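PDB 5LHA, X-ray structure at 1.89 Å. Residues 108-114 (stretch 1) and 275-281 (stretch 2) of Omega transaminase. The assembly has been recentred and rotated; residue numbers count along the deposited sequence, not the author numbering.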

# COMPACT_ATOMS: atom_id res chain seq x y z
N GLY A 108 -16.03 -2.36 -34.86
CA GLY A 108 -16.87 -3.15 -35.75
C GLY A 108 -16.60 -4.64 -35.65
O GLY A 108 -17.54 -5.44 -35.68
N MET A 109 -15.33 -5.03 -35.57
CA MET A 109 -14.97 -6.44 -35.46
C MET A 109 -15.51 -7.07 -34.19
O MET A 109 -15.81 -8.27 -34.17
CB MET A 109 -13.45 -6.61 -35.44
CG MET A 109 -12.73 -6.34 -36.73
SD MET A 109 -11.00 -6.69 -36.42
CE MET A 109 -10.99 -8.47 -36.49
N PHE A 110 -15.61 -6.30 -33.12
CA PHE A 110 -16.01 -6.81 -31.82
C PHE A 110 -17.35 -6.22 -31.38
O PHE A 110 -17.56 -5.94 -30.20
CB PHE A 110 -14.93 -6.55 -30.78
CG PHE A 110 -13.57 -7.05 -31.19
CD1 PHE A 110 -13.38 -8.38 -31.51
CD2 PHE A 110 -12.49 -6.19 -31.27
CE1 PHE A 110 -12.14 -8.84 -31.90
CE2 PHE A 110 -11.24 -6.65 -31.64
CZ PHE A 110 -11.07 -7.97 -31.96
N ALA A 111 -18.26 -6.02 -32.33
CA ALA A 111 -19.61 -5.62 -31.97
C ALA A 111 -20.29 -6.72 -31.17
O ALA A 111 -21.07 -6.44 -30.25
CB ALA A 111 -20.42 -5.29 -33.22
N GLN A 112 -19.99 -7.98 -31.49
CA GLN A 112 -20.50 -9.11 -30.72
C GLN A 112 -20.24 -8.94 -29.23
O GLN A 112 -21.01 -9.42 -28.40
CB GLN A 112 -19.88 -10.41 -31.23
CG GLN A 112 -20.34 -11.66 -30.50
CD GLN A 112 -19.76 -12.94 -31.07
OE1 GLN A 112 -19.69 -13.96 -30.39
NE2 GLN A 112 -19.35 -12.89 -32.34
N GLU A 113 -19.15 -8.26 -28.87
CA GLU A 113 -18.84 -7.97 -27.48
C GLU A 113 -19.25 -6.56 -27.06
O GLU A 113 -18.86 -6.11 -25.99
CB GLU A 113 -17.36 -8.21 -27.21
CG GLU A 113 -16.93 -9.67 -27.33
CD GLU A 113 -16.97 -10.19 -28.75
OE1 GLU A 113 -16.71 -9.40 -29.68
OE2 GLU A 113 -17.29 -11.39 -28.93
N ARG A 114 -20.04 -5.87 -27.90
CA ARG A 114 -20.57 -4.53 -27.61
C ARG A 114 -19.46 -3.55 -27.23
O ARG A 114 -19.68 -2.60 -26.47
CB ARG A 114 -21.65 -4.58 -26.52
CG ARG A 114 -22.61 -3.38 -26.51
CD ARG A 114 -23.70 -3.45 -25.43
NE ARG A 114 -23.32 -4.26 -24.27
CZ ARG A 114 -22.50 -3.88 -23.29
NH1 ARG A 114 -21.94 -2.68 -23.31
NH2 ARG A 114 -22.23 -4.70 -22.29
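Stretch 2 275-281: CMLGSRG

How does stretch 2 lie along stretch 1? The two run in the same sense: Met109 is nearest Met276, Phe110 nearest Leu277 and Glu113 nearest Arg280, with CA atoms 8.8, 8.8 and 8.1 Å apart in turn. Such spacing leaves the contact to side chains reaching across, aided by one backbone carbonyl. Stretch 1 comes off the end of a helix, while stretch 2 passes from loop at Cys275 to a weakly bonded helix from about Gly278, where Gly281 N bonds back to Leu277 O at 3.0 Å.

What does Met109 offer? Its CA-to-CB bond points sideways, yet the side chain ends near the other stretch, with Met109 CE 3.6 Å from Met276 SD in an apolar contact. Its carbonyl also takes part: Arg280 NH2 donates a hydrogen bond to Met109 O at 3.0 Å.

Where does the ring of Phe110 go? Phe110 is the first residue to leave helical phi/psi, and its buried ring packs against apolar side chains, Phe110 CE1 lying 3.5 Å from Leu277 CG and 4.1 Å from Met276 CG. Arg280 NH2 sits at the ring edge, 3.4 Å from Phe110 CD1. Ala111, next in line, points away.

How do Gln112 and Glu113 receive Arg280? Gln112 NE2 lies over one face of the guanidinium, 3.3 Å from Arg280 NE, but both are donors and no hydrogen bond forms. Glu113 supplies the charge instead. Its carboxylate meets the guanidinium side-on in a two-pronged salt bridge: Arg280 NH2 donates to Glu113 OE1 at 2.8 Å and Arg280 NE to Glu113 OE2 at 3.1 Å, both nearly straight. NH2 thus serves Met109 O and Glu113 OE1 together, tying the helix end to the turn beyond it. Arg114 lies out of reach.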

# COMPACT_ATOMS: atom_id res chain seq x y z
N CYS A 275 -10.03 -18.69 -32.88
CA CYS A 275 -11.14 -17.75 -32.92
C CYS A 275 -10.56 -16.34 -32.91
O CYS A 275 -9.44 -16.12 -32.43
CB CYS A 275 -12.07 -18.02 -31.74
SG CYS A 275 -13.67 -17.22 -31.78
N MET A 276 -11.32 -15.38 -33.45
CA MET A 276 -10.84 -13.99 -33.48
C MET A 276 -10.58 -13.45 -32.08
O MET A 276 -9.74 -12.56 -31.90
CB MET A 276 -11.83 -13.11 -34.23
CG MET A 276 -11.26 -11.75 -34.65
SD MET A 276 -9.96 -11.87 -35.91
CE MET A 276 -10.92 -12.16 -37.39
N LEU A 277 -11.31 -13.95 -31.09
CA LEU A 277 -11.01 -13.73 -29.69
C LEU A 277 -11.05 -15.05 -28.95
O LEU A 277 -11.82 -15.95 -29.31
CB LEU A 277 -12.00 -12.77 -29.03
CG LEU A 277 -11.99 -11.31 -29.45
CD1 LEU A 277 -13.12 -10.58 -28.74
CD2 LEU A 277 -10.64 -10.69 -29.13
N GLY A 278 -10.16 -15.19 -27.97
CA GLY A 278 -10.24 -16.33 -27.07
C GLY A 278 -11.52 -16.33 -26.26
O GLY A 278 -12.10 -17.39 -26.00
N SER A 279 -11.96 -15.15 -25.81
CA SER A 279 -13.19 -15.04 -25.04
C SER A 279 -14.41 -15.41 -25.88
O SER A 279 -15.31 -16.12 -25.42
CB SER A 279 -13.35 -13.63 -24.50
OG SER A 279 -13.33 -12.71 -25.58
N ARG A 280 -14.46 -14.90 -27.11
CA ARG A 280 -15.50 -15.30 -28.04
C ARG A 280 -15.48 -16.80 -28.30
O ARG A 280 -16.53 -17.44 -28.41
CB ARG A 280 -15.34 -14.53 -29.36
CG ARG A 280 -16.44 -14.80 -30.36
CD ARG A 280 -16.17 -14.10 -31.69
NE ARG A 280 -16.19 -12.65 -31.52
CZ ARG A 280 -15.89 -11.77 -32.47
NH1 ARG A 280 -15.57 -12.18 -33.70
NH2 ARG A 280 -15.93 -10.48 -32.19
N GLY A 281 -14.28 -17.39 -28.38
CA GLY A 281 -14.19 -18.82 -28.66
C GLY A 281 -14.80 -19.67 -27.56
O GLY A 281 -15.25 -20.79 -27.82